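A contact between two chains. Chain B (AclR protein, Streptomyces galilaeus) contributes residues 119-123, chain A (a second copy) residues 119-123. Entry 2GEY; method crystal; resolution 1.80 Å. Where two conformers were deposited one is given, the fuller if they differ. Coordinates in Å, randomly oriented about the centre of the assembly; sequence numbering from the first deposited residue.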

# COMPACT_ATOMS: atom_id res chain seq x y z
N ASP B 119 -3.22 1.31 5.99
CA ASP B 119 -2.59 0.45 5.00
C ASP B 119 -2.55 1.13 3.65
O ASP B 119 -3.40 1.96 3.34
CB ASP B 119 -3.29 -0.91 4.89
CG ASP B 119 -4.73 -0.81 4.39
OD1 ASP B 119 -4.97 -0.32 3.26
OD2 ASP B 119 -5.63 -1.27 5.12
N VAL B 120 -1.54 0.76 2.87
CA VAL B 120 -1.45 1.11 1.47
C VAL B 120 -1.14 -0.21 0.78
O VAL B 120 -0.07 -0.77 0.98
CB VAL B 120 -0.33 2.13 1.20
CG1 VAL B 120 -0.09 2.29 -0.28
CG2 VAL B 120 -0.67 3.47 1.87
N ILE B 121 -2.08 -0.71 -0.00
CA ILE B 121 -1.97 -2.05 -0.57
C ILE B 121 -1.91 -1.99 -2.08
O ILE B 121 -2.81 -1.42 -2.73
CB ILE B 121 -3.16 -2.93 -0.14
CG1 ILE B 121 -3.28 -2.98 1.37
CG2 ILE B 121 -2.99 -4.34 -0.68
CD1 ILE B 121 -4.53 -3.68 1.85
N ASN B 122 -0.86 -2.57 -2.63
CA ASN B 122 -0.69 -2.71 -4.06
C ASN B 122 -1.05 -4.12 -4.50
O ASN B 122 -0.24 -5.03 -4.39
CB ASN B 122 0.74 -2.41 -4.49
CG ASN B 122 0.99 -2.73 -5.96
OD1 ASN B 122 0.06 -2.75 -6.76
ND2 ASN B 122 2.24 -3.02 -6.31
N MET B 123 -2.26 -4.29 -5.03
CA MET B 123 -2.71 -5.60 -5.49
C MET B 123 -2.58 -5.75 -7.01
O MET B 123 -3.09 -6.71 -7.59
CB MET B 123 -4.14 -5.88 -5.02
CG MET B 123 -4.19 -6.49 -3.62
SD MET B 123 -5.83 -6.97 -3.06
CE MET B 123 -5.51 -7.60 -1.42
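Chain A 119-123: DVINM

Residues 119-122 of chain A form the last part of a β-strand, with phi near -98 to -128° and psi between 100 and 149°, and the same residues of chain B adopt nearly identical values. The two strands do not pair edge to edge. Their axes cross almost at right angles, with 85° between the N-to-C directions and a closest approach of 5.2 Å, so each chain meets the other over a short length of backbone. No direct hydrogen bond joins the two stretches, and the 265 Å² they bury, both sides summed, comes mostly from Val A120, Val B120, Asn A122 and Asn B122.

The crossing is centred on the asparagines. The CA atoms of Asn A122 and Asn B122 lie 4.6 Å apart, the nearest such pair across the contact, and the surroundings of one residue are repeated closely around the other. Both side chains leave the backbone sideways to the opposing stretch, with chi1 in the t well and chi2 at 25°. In this setting CB of Asn A122 packs 3.2 Å from O of Ile B121, and CB of Asn B122 lies 3.2 Å from O of Ile A121. Each asparagine thus places its CB directly against a backbone carbonyl of the partner, a close packing contact at the point where the two main chains cross.

The side-chain oxygens come near the same carbonyls without bonding to them. OD1 of Asn A122 is 3.3 Å from O of Ile B121, and OD1 of Asn B122 is 3.4 Å from O of Ile A121; both atoms of each pair are acceptors. Each amide oxygen is hydrogen-bonded just outside the two stretches and also has a water beside it. One molecule lies within hydrogen-bonding distance of OD1 of Asn A122, 2.9 Å, and accepts from N of Met B123 at 2.9 Å, while a second lies 3.0 Å from OD1 of Asn B122 and accepts from N of Met A123 at 2.9 Å; each water has more acceptors in reach than protons to give. Each water therefore sits between a side chain of one subunit and the backbone of the other, where the strand has ended and the methionine occupies the N-cap position before a helix. The ND2 atoms of both asparagines are hydrogen-bonded elsewhere in the structure.

The valines, buried and with chi1 t, extend the contact with apolar surface. CG1 of Val B120 approaches O of Val A120 to 3.8 Å and CB of Asn A122 to 4.1 Å; in the reciprocal arrangement, CG1 of Val A120 lies 4.0 Å from CB of Asn B122. The two valine side chains meet more loosely, CG1 of Val B120 to CG1 of Val A120 at 4.5 Å. Ile A121 and Ile B121 point their CA-to-CB bonds away from the opposing strand, so their closest contacts are made by their carbonyl oxygens. Asp A119 and Asp B119 lie out of reach, and the ends of the side chains of Met A123 and Met B123 lead away, so the direct contacts fall at positions 120-122, and the methionines join only through water at their backbone N.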

# COMPACT_ATOMS: atom_id res chain seq x y z
N ASP A 119 9.20 1.81 -3.55
CA ASP A 119 7.82 2.31 -3.54
C ASP A 119 6.82 1.18 -3.43
O ASP A 119 7.07 0.06 -3.89
CB ASP A 119 7.52 3.19 -4.77
CG ASP A 119 7.59 2.43 -6.09
OD1 ASP A 119 6.93 1.38 -6.24
OD2 ASP A 119 8.30 2.90 -7.01
N VAL A 120 5.69 1.47 -2.80
CA VAL A 120 4.52 0.62 -2.85
C VAL A 120 3.39 1.54 -3.26
O VAL A 120 3.01 2.46 -2.52
CB VAL A 120 4.22 -0.03 -1.48
CG1 VAL A 120 2.91 -0.80 -1.53
CG2 VAL A 120 5.37 -0.94 -1.06
N ILE A 121 2.86 1.31 -4.46
CA ILE A 121 1.89 2.21 -5.05
C ILE A 121 0.55 1.51 -5.24
O ILE A 121 0.47 0.47 -5.90
CB ILE A 121 2.37 2.76 -6.40
CG1 ILE A 121 3.75 3.41 -6.25
CG2 ILE A 121 1.35 3.76 -6.95
CD1 ILE A 121 4.40 3.79 -7.54
N ASN A 122 -0.48 2.08 -4.62
CA ASN A 122 -1.85 1.65 -4.80
C ASN A 122 -2.55 2.54 -5.81
O ASN A 122 -3.02 3.63 -5.46
CB ASN A 122 -2.62 1.69 -3.48
CG ASN A 122 -4.09 1.39 -3.66
OD1 ASN A 122 -4.47 0.73 -4.62
ND2 ASN A 122 -4.93 1.90 -2.77
N MET A 123 -2.63 2.04 -7.04
CA MET A 123 -3.30 2.77 -8.12
C MET A 123 -4.77 2.35 -8.28
O MET A 123 -5.46 2.81 -9.19
CB MET A 123 -2.57 2.53 -9.44
CG MET A 123 -1.13 3.00 -9.45
SD MET A 123 -0.78 4.02 -10.88
CE MET A 123 -1.20 5.60 -10.17
O HOH W 1 -3.90 -1.94 -5.70
O HOH W 2 -2.11 -0.79 -7.53